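Local coordinates for protein L-amino acid deaminase (Proteus vulgaris, PDB 5I39) that probably catalyses the FAD-dependent oxidative deamination of L-amino acids as a membrane-bound flavoenzyme, at residues 213-217 with 218-222; 244-247 with 248-252; 320-323 with 324-328. All coordinates share one frame; numbering follows the deposited sequence.

Contact 1 of 3, residues 213-217 with 218-222. With EDO (1,2-ethanediol), chain F.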
ATOM      1  N   LEU A 213     -12.242   0.975 -23.984  1.00 12.09           N
ATOM      2  CA  LEU A 213     -11.195   1.211 -24.967  1.00 12.92           C
ATOM      3  C   LEU A 213     -11.778   1.220 -26.368  1.00 13.49           C
ATOM      4  O   LEU A 213     -12.889   0.735 -26.605  1.00 14.14           O
ATOM      5  CB  LEU A 213     -10.143   0.099 -24.907  1.00 13.51           C
ATOM      6  CG  LEU A 213      -9.496  -0.216 -23.565  1.00 13.50           C
ATOM      7  CD1 LEU A 213      -8.563  -1.407 -23.710  1.00 14.52           C
ATOM      8  CD2 LEU A 213      -8.744   0.993 -23.034  1.00 13.40           C
ATOM      9  N   GLU A 214     -11.009   1.780 -27.296  1.00 13.69           N
ATOM     10  CA  GLU A 214     -11.191   1.507 -28.718  1.00 14.37           C
ATOM     11  C   GLU A 214      -9.866   0.996 -29.248  1.00 14.93           C
ATOM     12  O   GLU A 214      -8.801   1.292 -28.690  1.00 14.26           O
ATOM     13  CB  GLU A 214     -11.643   2.751 -29.487  1.00 15.02           C
ATOM     14  CG  GLU A 214     -12.943   3.379 -28.987  1.00 16.24           C
ATOM     15  CD  GLU A 214     -14.161   2.465 -29.058  1.00 17.38           C
ATOM     16  OE1 GLU A 214     -14.179   1.514 -29.862  1.00 18.28           O
ATOM     17  OE2 GLU A 214     -15.130   2.710 -28.309  1.00 18.62           O
ATOM     18  N   THR A 215      -9.944   0.202 -30.311  1.00 15.59           N
ATOM     19  CA  THR A 215      -8.766  -0.381 -30.944  1.00 16.57           C
ATOM     20  C   THR A 215      -8.813  -0.179 -32.458  1.00 17.58           C
ATOM     21  O   THR A 215      -9.876   0.065 -33.033  1.00 19.08           O
ATOM     22  CB  THR A 215      -8.640  -1.887 -30.636  1.00 18.19           C
ATOM     23  OG1 THR A 215      -9.776  -2.586 -31.157  1.00 20.58           O
ATOM     24  CG2 THR A 215      -8.537  -2.141 -29.131  1.00 18.86           C
ATOM     25  N   GLN A 216      -7.640  -0.264 -33.080  1.00 17.59           N
ATOM     26  CA  GLN A 216      -7.493  -0.223 -34.535  1.00 17.97           C
ATOM     27  C   GLN A 216      -6.400  -1.214 -34.922  1.00 18.00           C
ATOM     28  O   GLN A 216      -5.286  -1.141 -34.405  1.00 17.19           O
ATOM     29  CB  GLN A 216      -7.155   1.199 -35.017  1.00 19.50           C
ATOM     30  CG  GLN A 216      -5.894   1.824 -34.430  1.00 21.75           C
ATOM     31  CD  GLN A 216      -5.800   3.323 -34.672  1.00 23.25           C
ATOM     32  OE1 GLN A 216      -6.363   3.846 -35.636  1.00 25.40           O
ATOM     33  NE2 GLN A 216      -5.072   4.025 -33.803  1.00 24.61           N
ATOM     34  N   ALA A 217      -6.737  -2.169 -35.790  1.00 17.73           N
ATOM     35  CA  ALA A 217      -5.786  -3.190 -36.262  1.00 17.94           C
ATOM     36  C   ALA A 217      -5.073  -3.964 -35.132  1.00 18.96           C
ATOM     37  O   ALA A 217      -3.881  -4.267 -35.226  1.00 19.42           O
ATOM     38  CB  ALA A 217      -4.765  -2.555 -37.207  1.00 17.29           C
ATOM     39  N   GLY A 218      -5.817  -4.277 -34.072  1.00 20.33           N
ATOM     40  CA  GLY A 218      -5.274  -4.986 -32.901  1.00 21.34           C
ATOM     41  C   GLY A 218      -4.414  -4.148 -31.958  1.00 20.59           C
ATOM     42  O   GLY A 218      -3.758  -4.696 -31.065  1.00 22.77           O
ATOM     43  N   VAL A 219      -4.438  -2.829 -32.146  1.00 17.52           N
ATOM     44  CA  VAL A 219      -3.664  -1.876 -31.351  1.00 16.00           C
ATOM     45  C   VAL A 219      -4.654  -0.972 -30.628  1.00 15.41           C
ATOM     46  O   VAL A 219      -5.612  -0.497 -31.231  1.00 16.25           O
ATOM     47  CB  VAL A 219      -2.749  -1.007 -32.245  1.00 15.97           C
ATOM     48  CG1 VAL A 219      -1.863  -0.094 -31.405  1.00 16.04           C
ATOM     49  CG2 VAL A 219      -1.879  -1.880 -33.143  1.00 17.02           C
ATOM     50  N   ILE A 220      -4.420  -0.713 -29.346  1.00 14.37           N
ATOM     51  CA  ILE A 220      -5.266   0.227 -28.609  1.00 13.75           C
ATOM     52  C   ILE A 220      -5.136   1.595 -29.279  1.00 13.47           C
ATOM     53  O   ILE A 220      -4.033   2.005 -29.637  1.00 13.56           O
ATOM     54  CB  ILE A 220      -4.899   0.298 -27.111  1.00 13.59           C
ATOM     55  CG1 ILE A 220      -5.177  -1.055 -26.444  1.00 14.15           C
ATOM     56  CG2 ILE A 220      -5.702   1.389 -26.402  1.00 13.59           C
ATOM     57  CD1 ILE A 220      -4.520  -1.239 -25.092  1.00 14.51           C
ATOM     58  N   SER A 221      -6.267   2.263 -29.478  1.00 13.19           N
ATOM     59  CA  SER A 221      -6.298   3.611 -30.054  1.00 13.54           C
ATOM     60  C   SER A 221      -6.786   4.681 -29.089  1.00 13.34           C
ATOM     61  O   SER A 221      -6.381   5.831 -29.206  1.00 14.06           O
ATOM     62  CB  SER A 221      -7.164   3.638 -31.318  1.00 14.75           C
ATOM     63  OG  SER A 221      -8.534   3.436 -31.016  1.00 15.37           O
ATOM     64  N   ASP A 222      -7.667   4.322 -28.160  1.00 13.57           N
ATOM     65  CA  ASP A 222      -8.266   5.288 -27.248  1.00 13.57           C
ATOM     66  C   ASP A 222      -8.602   4.657 -25.921  1.00 12.77           C
ATOM     67  O   ASP A 222      -8.915   3.471 -25.854  1.00 12.90           O
ATOM     68  CB  ASP A 222      -9.583   5.841 -27.805  1.00 14.82           C
ATOM     69  CG  ASP A 222      -9.421   6.535 -29.129  1.00 16.40           C
ATOM     70  OD1 ASP A 222      -9.455   5.834 -30.163  1.00 16.49           O
ATOM     71  OD2 ASP A 222      -9.253   7.773 -29.132  1.00 19.36           O
TER
HETATM   72  C1  EDO F 505     -12.241  -2.781 -26.845  1.00 33.18           C
HETATM   73  O1  EDO F 505     -13.616  -2.861 -26.459  1.00 31.04           O
HETATM   74  C2  EDO F 505     -12.079  -3.248 -28.288  1.00 35.61           C
HETATM   75  O2  EDO F 505     -12.494  -2.243 -29.227  1.00 38.11           O
HETATM   76  O   HOH W   1     -10.318   3.040 -33.044  1.00 27.05           O
HETATM   77  O   HOH W   2      -8.531  -3.873 -33.524  1.00 30.77           O

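Contact 2 of 3, residues 244-247 with 248-252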
ATOM      1  N   ARG A 244     -11.193  -5.746 -11.505  1.00 10.10           N
ATOM      2  CA  ARG A 244     -11.940  -6.901 -12.012  1.00 10.52           C
ATOM      3  C   ARG A 244     -13.122  -6.461 -12.885  1.00 11.10           C
ATOM      4  O   ARG A 244     -13.279  -6.945 -14.007  1.00 11.75           O
ATOM      5  CB  ARG A 244     -12.402  -7.793 -10.856  1.00 11.44           C
ATOM      6  CG  ARG A 244     -13.312  -8.938 -11.257  1.00  9.00           C
ATOM      7  CD  ARG A 244     -13.576  -9.844 -10.085  1.00 10.14           C
ATOM      8  NE  ARG A 244     -14.603 -10.823 -10.375  1.00 10.47           N
ATOM      9  CZ  ARG A 244     -14.447 -11.939 -11.090  1.00 10.36           C
ATOM     10  NH1 ARG A 244     -13.254 -12.252 -11.606  1.00 17.03           N
ATOM     11  NH2 ARG A 244     -15.476 -12.747 -11.287  1.00 13.31           N
ATOM     12  N   LEU A 245     -13.923  -5.527 -12.380  1.00 11.02           N
ATOM     13  CA  LEU A 245     -15.091  -5.026 -13.108  1.00 11.76           C
ATOM     14  C   LEU A 245     -14.685  -4.401 -14.446  1.00 12.21           C
ATOM     15  O   LEU A 245     -15.276  -4.701 -15.487  1.00 12.93           O
ATOM     16  CB  LEU A 245     -15.844  -4.004 -12.255  1.00 10.46           C
ATOM     17  CG  LEU A 245     -17.210  -3.548 -12.763  1.00 11.45           C
ATOM     18  CD1 LEU A 245     -18.231  -4.651 -12.593  1.00  8.60           C
ATOM     19  CD2 LEU A 245     -17.677  -2.318 -12.015  1.00 11.07           C
ATOM     20  N   PHE A 246     -13.663  -3.548 -14.417  1.00 11.69           N
ATOM     21  CA  PHE A 246     -13.184  -2.889 -15.629  1.00 11.91           C
ATOM     22  C   PHE A 246     -12.748  -3.911 -16.685  1.00 11.74           C
ATOM     23  O   PHE A 246     -13.126  -3.812 -17.857  1.00 12.18           O
ATOM     24  CB  PHE A 246     -12.030  -1.934 -15.308  1.00 12.04           C
ATOM     25  CG  PHE A 246     -11.584  -1.115 -16.488  1.00 12.18           C
ATOM     26  CD1 PHE A 246     -12.216   0.086 -16.800  1.00 12.78           C
ATOM     27  CD2 PHE A 246     -10.542  -1.551 -17.301  1.00 12.48           C
ATOM     28  CE1 PHE A 246     -11.812   0.837 -17.896  1.00 13.20           C
ATOM     29  CE2 PHE A 246     -10.134  -0.804 -18.395  1.00 12.96           C
ATOM     30  CZ  PHE A 246     -10.768   0.391 -18.694  1.00 13.33           C
HETATM   31  N   MSE A 247     -11.972  -4.902 -16.262  1.00 11.14           N
HETATM   32  CA  MSE A 247     -11.502  -5.940 -17.183  1.00 11.39           C
HETATM   33  C   MSE A 247     -12.615  -6.843 -17.669  1.00 11.86           C
HETATM   34  O   MSE A 247     -12.575  -7.290 -18.822  1.00 12.08           O
HETATM   35  CB  MSE A 247     -10.377  -6.756 -16.555  1.00 11.47           C
HETATM   36  CG  MSE A 247      -9.101  -5.947 -16.284  1.00 12.16           C
HETATM   37 SE   MSE A 247      -8.404  -4.934 -17.823  1.00 13.76          SE
HETATM   38  CE  MSE A 247      -8.320  -6.385 -19.149  1.00 14.29           C
ATOM     39  N   GLN A 248     -13.618  -7.116 -16.831  1.00 12.26           N
ATOM     40  CA  GLN A 248     -14.776  -7.923 -17.245  0.50 12.78           C
ATOM     41  C   GLN A 248     -15.500  -7.309 -18.444  1.00 12.81           C
ATOM     42  O   GLN A 248     -15.981  -8.026 -19.327  1.00 13.49           O
ATOM     43  CB  GLN A 248     -15.759  -8.135 -16.084  0.50 13.55           C
ATOM     44  CG  GLN A 248     -15.528  -9.432 -15.332  0.50 14.94           C
ATOM     45  CD  GLN A 248     -16.271  -9.500 -14.016  0.50 15.53           C
ATOM     46  OE1 GLN A 248     -16.626  -8.477 -13.438  0.50 16.10           O
ATOM     47  NE2 GLN A 248     -16.502 -10.714 -13.529  0.50 17.54           N
ATOM     48  N   ASN A 249     -15.572  -5.979 -18.483  1.00 12.36           N
ATOM     49  CA  ASN A 249     -16.178  -5.285 -19.632  1.00 12.99           C
ATOM     50  C   ASN A 249     -15.362  -5.407 -20.925  1.00 13.23           C
ATOM     51  O   ASN A 249     -15.884  -5.166 -22.006  1.00 14.56           O
ATOM     52  CB  ASN A 249     -16.440  -3.813 -19.306  1.00 13.70           C
ATOM     53  CG  ASN A 249     -17.519  -3.630 -18.253  1.00 14.09           C
ATOM     54  OD1 ASN A 249     -18.451  -4.425 -18.159  1.00 15.88           O
ATOM     55  ND2 ASN A 249     -17.405  -2.577 -17.465  1.00 14.33           N
ATOM     56  N   LEU A 250     -14.085  -5.768 -20.793  1.00 13.12           N
ATOM     57  CA  LEU A 250     -13.218  -6.144 -21.913  1.00 13.02           C
ATOM     58  C   LEU A 250     -13.121  -7.671 -22.123  1.00 13.53           C
ATOM     59  O   LEU A 250     -12.269  -8.143 -22.878  1.00 14.71           O
ATOM     60  CB  LEU A 250     -11.826  -5.547 -21.679  1.00 13.14           C
ATOM     61  CG  LEU A 250     -11.751  -4.020 -21.579  1.00 13.76           C
ATOM     62  CD1 LEU A 250     -10.356  -3.600 -21.156  1.00 13.85           C
ATOM     63  CD2 LEU A 250     -12.120  -3.343 -22.888  1.00 15.35           C
ATOM     64  N   ASN A 251     -14.011  -8.426 -21.479  1.00 13.95           N
ATOM     65  CA  ASN A 251     -14.062  -9.896 -21.557  1.00 15.61           C
ATOM     66  C   ASN A 251     -12.782 -10.599 -21.083  1.00 15.31           C
ATOM     67  O   ASN A 251     -12.354 -11.597 -21.664  1.00 16.40           O
ATOM     68  CB  ASN A 251     -14.461 -10.351 -22.972  1.00 17.62           C
ATOM     69  CG  ASN A 251     -15.778  -9.742 -23.430  1.00 20.89           C
ATOM     70  OD1 ASN A 251     -16.738  -9.676 -22.662  1.00 23.71           O
ATOM     71  ND2 ASN A 251     -15.833  -9.300 -24.683  1.00 25.06           N
ATOM     72  N   VAL A 252     -12.188 -10.065 -20.016  1.00 14.52           N
ATOM     73  CA  VAL A 252     -11.018 -10.663 -19.373  1.00 14.40           C
ATOM     74  C   VAL A 252     -11.334 -10.852 -17.895  1.00 14.13           C
ATOM     75  O   VAL A 252     -11.709  -9.895 -17.213  1.00 14.10           O
ATOM     76  CB  VAL A 252      -9.767  -9.772 -19.534  1.00 14.64           C
ATOM     77  CG1 VAL A 252      -8.565 -10.340 -18.779  1.00 15.50           C
ATOM     78  CG2 VAL A 252      -9.426  -9.593 -21.006  1.00 15.76           C
TER
HETATM   79  O   HOH W   3     -12.403  -9.503 -14.589  1.00 16.26           O
HETATM   80  O   HOH W   4     -18.085  -5.562 -15.675  1.00 19.99           O

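Contact 3 of 3, residues 320-323 with 324-328. With EDO (1,2-ethanediol), chain G.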
ATOM      1  N   GLU A 320     -17.284  -4.305  19.350  1.00 18.83           N
ATOM      2  CA  GLU A 320     -15.951  -4.899  19.178  1.00 18.23           C
ATOM      3  C   GLU A 320     -14.871  -3.827  19.008  1.00 16.90           C
ATOM      4  O   GLU A 320     -13.787  -3.951  19.571  1.00 16.40           O
ATOM      5  CB  GLU A 320     -15.892  -5.889  18.007  1.00 20.30           C
ATOM      6  CG  GLU A 320     -14.576  -6.674  17.976  1.00 22.20           C
ATOM      7  CD  GLU A 320     -14.454  -7.668  16.834  1.00 23.82           C
ATOM      8  OE1 GLU A 320     -15.450  -7.945  16.141  1.00 25.82           O
ATOM      9  OE2 GLU A 320     -13.338  -8.180  16.625  1.00 25.45           O
ATOM     10  N   LEU A 321     -15.160  -2.785  18.231  1.00 16.56           N
ATOM     11  CA  LEU A 321     -14.196  -1.695  18.022  1.00 15.73           C
ATOM     12  C   LEU A 321     -13.864  -0.968  19.329  1.00 15.16           C
ATOM     13  O   LEU A 321     -12.697  -0.687  19.617  1.00 14.45           O
ATOM     14  CB  LEU A 321     -14.710  -0.714  16.964  1.00 16.84           C
ATOM     15  CG  LEU A 321     -14.673  -1.277  15.539  1.00 18.20           C
ATOM     16  CD1 LEU A 321     -15.643  -0.546  14.624  1.00 20.23           C
ATOM     17  CD2 LEU A 321     -13.263  -1.227  14.966  1.00 18.94           C
ATOM     18  N   ASN A 322     -14.891  -0.694  20.126  1.00 15.28           N
ATOM     19  CA  ASN A 322     -14.703  -0.095  21.442  1.00 15.29           C
ATOM     20  C   ASN A 322     -13.913  -1.015  22.379  1.00 14.46           C
ATOM     21  O   ASN A 322     -13.000  -0.568  23.078  1.00 14.73           O
ATOM     22  CB  ASN A 322     -16.059   0.241  22.055  1.00 16.65           C
ATOM     23  CG  ASN A 322     -15.934   0.995  23.362  1.00 18.05           C
ATOM     24  OD1 ASN A 322     -15.645   2.189  23.367  1.00 20.58           O
ATOM     25  ND2 ASN A 322     -16.154   0.306  24.478  1.00 18.73           N
ATOM     26  N   ALA A 323     -14.267  -2.299  22.373  1.00 13.96           N
ATOM     27  CA  ALA A 323     -13.574  -3.310  23.177  1.00 13.81           C
ATOM     28  C   ALA A 323     -12.105  -3.463  22.775  1.00 13.57           C
ATOM     29  O   ALA A 323     -11.258  -3.731  23.623  1.00 13.96           O
ATOM     30  CB  ALA A 323     -14.292  -4.646  23.079  1.00 14.47           C
ATOM     31  N   SER A 324     -11.808  -3.278  21.492  1.00 13.22           N
ATOM     32  CA  SER A 324     -10.425  -3.307  21.016  1.00 12.59           C
ATOM     33  C   SER A 324      -9.595  -2.196  21.663  1.00 11.98           C
ATOM     34  O   SER A 324      -8.475  -2.439  22.114  1.00 12.17           O
ATOM     35  CB  SER A 324     -10.359  -3.194  19.494  1.00 12.70           C
ATOM     36  OG  SER A 324      -9.063  -3.533  19.038  1.00 13.05           O
ATOM     37  N   LEU A 325     -10.150  -0.988  21.726  1.00 12.13           N
ATOM     38  CA  LEU A 325      -9.491   0.118  22.426  1.00 12.43           C
ATOM     39  C   LEU A 325      -9.339  -0.157  23.916  1.00 12.33           C
ATOM     40  O   LEU A 325      -8.310   0.172  24.503  1.00 12.77           O
ATOM     41  CB  LEU A 325     -10.236   1.436  22.208  1.00 12.91           C
ATOM     42  CG  LEU A 325     -10.314   1.922  20.759  1.00 13.57           C
ATOM     43  CD1 LEU A 325     -11.171   3.171  20.668  1.00 15.03           C
ATOM     44  CD2 LEU A 325      -8.940   2.188  20.160  1.00 14.29           C
ATOM     45  N   GLU A 326     -10.351  -0.774  24.519  1.00 12.46           N
ATOM     46  CA  GLU A 326     -10.269  -1.137  25.931  1.00 12.88           C
ATOM     47  C   GLU A 326      -9.144  -2.123  26.222  1.00 12.71           C
ATOM     48  O   GLU A 326      -8.410  -1.953  27.198  1.00 13.15           O
ATOM     49  CB  GLU A 326     -11.609  -1.683  26.427  1.00 13.75           C
ATOM     50  CG  GLU A 326     -12.659  -0.601  26.623  1.00 15.22           C
ATOM     51  CD  GLU A 326     -12.316   0.327  27.772  1.00 17.23           C
ATOM     52  OE1 GLU A 326     -12.166  -0.168  28.906  1.00 20.21           O
ATOM     53  OE2 GLU A 326     -12.186   1.548  27.546  1.00 19.41           O
ATOM     54  N   LYS A 327      -8.986  -3.144  25.386  1.00 12.86           N
ATOM     55  CA  LYS A 327      -7.905  -4.103  25.640  1.00 13.79           C
ATOM     56  C   LYS A 327      -6.527  -3.529  25.299  1.00 12.97           C
ATOM     57  O   LYS A 327      -5.554  -3.864  25.962  1.00 13.13           O
ATOM     58  CB  LYS A 327      -8.162  -5.481  25.027  1.00 16.27           C
ATOM     59  CG  LYS A 327      -8.234  -5.561  23.525  1.00 16.90           C
ATOM     60  CD  LYS A 327      -8.539  -6.991  23.101  1.00 17.77           C
ATOM     61  CE  LYS A 327      -8.888  -7.089  21.629  1.00 17.65           C
ATOM     62  NZ  LYS A 327      -7.713  -6.793  20.773  1.00 16.82           N
ATOM     63  N   LEU A 328      -6.456  -2.627  24.317  1.00 12.31           N
ATOM     64  CA  LEU A 328      -5.223  -1.861  24.069  1.00 12.15           C
ATOM     65  C   LEU A 328      -4.807  -1.074  25.317  1.00 11.97           C
ATOM     66  O   LEU A 328      -3.644  -1.108  25.730  1.00 12.20           O
ATOM     67  CB  LEU A 328      -5.402  -0.902  22.886  1.00 12.51           C
ATOM     68  CG  LEU A 328      -4.269   0.099  22.600  1.00 12.62           C
ATOM     69  CD1 LEU A 328      -2.973  -0.618  22.259  1.00 13.09           C
ATOM     70  CD2 LEU A 328      -4.665   1.049  21.482  1.00 13.15           C
TER
HETATM   71  C1  EDO G 506     -12.874   2.818  24.596  1.00 20.44           C
HETATM   72  O1  EDO G 506     -11.597   2.591  25.196  1.00 18.53           O
HETATM   73  C2  EDO G 506     -13.589   3.970  25.297  1.00 22.05           C
HETATM   74  O2  EDO G 506     -12.815   5.178  25.283  1.00 22.76           O

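Contact 1 of 3, residues 213-217 with 218-222
The side-chain amide of Q216 lays one face over S221, with the methylene CB offset toward the nitrogen, 3.3 Å from NE2. The amide gets there because CG sits between the backbone N and the carbonyl carbon (chi1 58°) and the chain runs extended. A second flat group, the peptide carbonyl of E214, receives two N-H groups over the same face of its plane: S221 N at 2.8 Å and D222 N at 3.3 Å from E214 O. This double grip marks a classic beta bulge, in which S221 and D222 both face E214 and the register slips by one residue. The carboxylate of D222 is met on the anti side of OD1 by the hydroxyl of S221, OG to OD1 2.7 Å. That same OG accepts from water 1, which also donates to T215 O. Strands 210-216 and 219-225 form a beta hairpin, closed by a type I' turn from Q216 to V219 with positive phi at A217 and G218. Next to the turn, Q216 N reaches V219 O in the carbonyl plane (2.8 Å), and V219 N bonds to Q216 O. Water 2 joins T215 OG1 to G218 N, while T215 OG1 makes a weak bond to ethanediol O2.

Contact 2 of 3, residues 244-247 with 248-252
A Schellman motif ends helix 243-248: V252 N bonds back to M247 O (3.0 Å), and N251 N closes the inner turn on Q248 O. N251, with positive phi, is the C-prime residue that swings the chain off the helix axis. M247 O also accepts from L250 N at 2.9 Å, and these two donors, L250 N and V252 N, approach from opposite faces of the carbonyl plane. One turn earlier the helix is still regular, with Q248 N on R244 O at 2.8 Å and nearly along the C=O axis. Water 3 donates to both R244 O and V252 O, tying the last full turn to the departing chain, and water 4 spans L245 O and, weakly, N249 OD1. M247, a selenomethionine, folds back through bends at chi2 (-52°) and chi3 (-53°), and its methyl CE packs against V252 CB at 3.7 Å. The same M247 CE lies 4.0 Å from L250 CD1. L250 CD1 also meets F246 CE2 obliquely, 3.9 Å away. In the conformer of Q248 given, one of two, NE2 lies over one face of the R244 guanidinium, toward its rim. The main partner of R244 is D253, a salt bridge through NH1, which also bonds to V254 O. F246 reaches the FAD and packs on A210 and V237, M247 lies against V237, L367 and I369 of strands 235-237 and 367-371, and L250 rests on L213 of strand 210-216.

Contact 3 of 3, residues 320-323 with 324-328
S324 gives its N-H to E320 O at 2.8 Å, while its CB lies 3.4 Å from L321 O and its side chain packs on P297. L325 follows with a weak bond, its N 3.3 Å from L321 O; that carbonyl also accepts from Q264 NE2, so the helix backbone is joined there to strand 257-266. The side chain of L325 faces Q264, I266 and L340. Both segments lie on helix 318-331, which covers part of the large mixed sheet: L321, L325 and L328 form its apolar side against strands 257-266, 340-350 and 283-287, while E320, N322, A323 and E326 are on the exposed side. E326 N bonds in plane to N322 O (3.0 Å), and their side chains run alongside one another with amide and carboxylate planes 14° apart. Turning CG away from the backbone N (chi1 -174°) lets N322 put OD1 3.1 Å from ethanediol C1. O1 of this ethanediol, probably a crystallisation additive, donates to E326 OE2 at 2.6 Å; the diol is also hydrogen-bonded to K329 NZ. K327 N continues the pattern to A323 O at 2.9 Å, and the CG of K327, set between N and the carbonyl carbon (chi1 64°), comes to 3.5 Å from A323 O before NZ leaves for G281 O. L328 N closes the next turn on S324 O.

How the contacts relate
Contacts 1 and 2 meet directly: L213 CD1 of the hairpin packs on L250 CD1 of the helix end at 3.8 Å, although their centres are 16 Å apart. Both lie on the same side of the chain's centre. F246 of contact 2 lies about 4 Å (side chain to FAD) from the cofactor and equally close to the side chain of A210, an FAD-binding residue at the start of strand 210-216, whereas the side chain of L213 of contact 1 is about 10 Å from FAD. Contact 3 stands apart, its centre 53 Å from that of contact 1 and 40 Å from that of contact 2; there the side chain of L321 comes to about 11 Å from the cofactor.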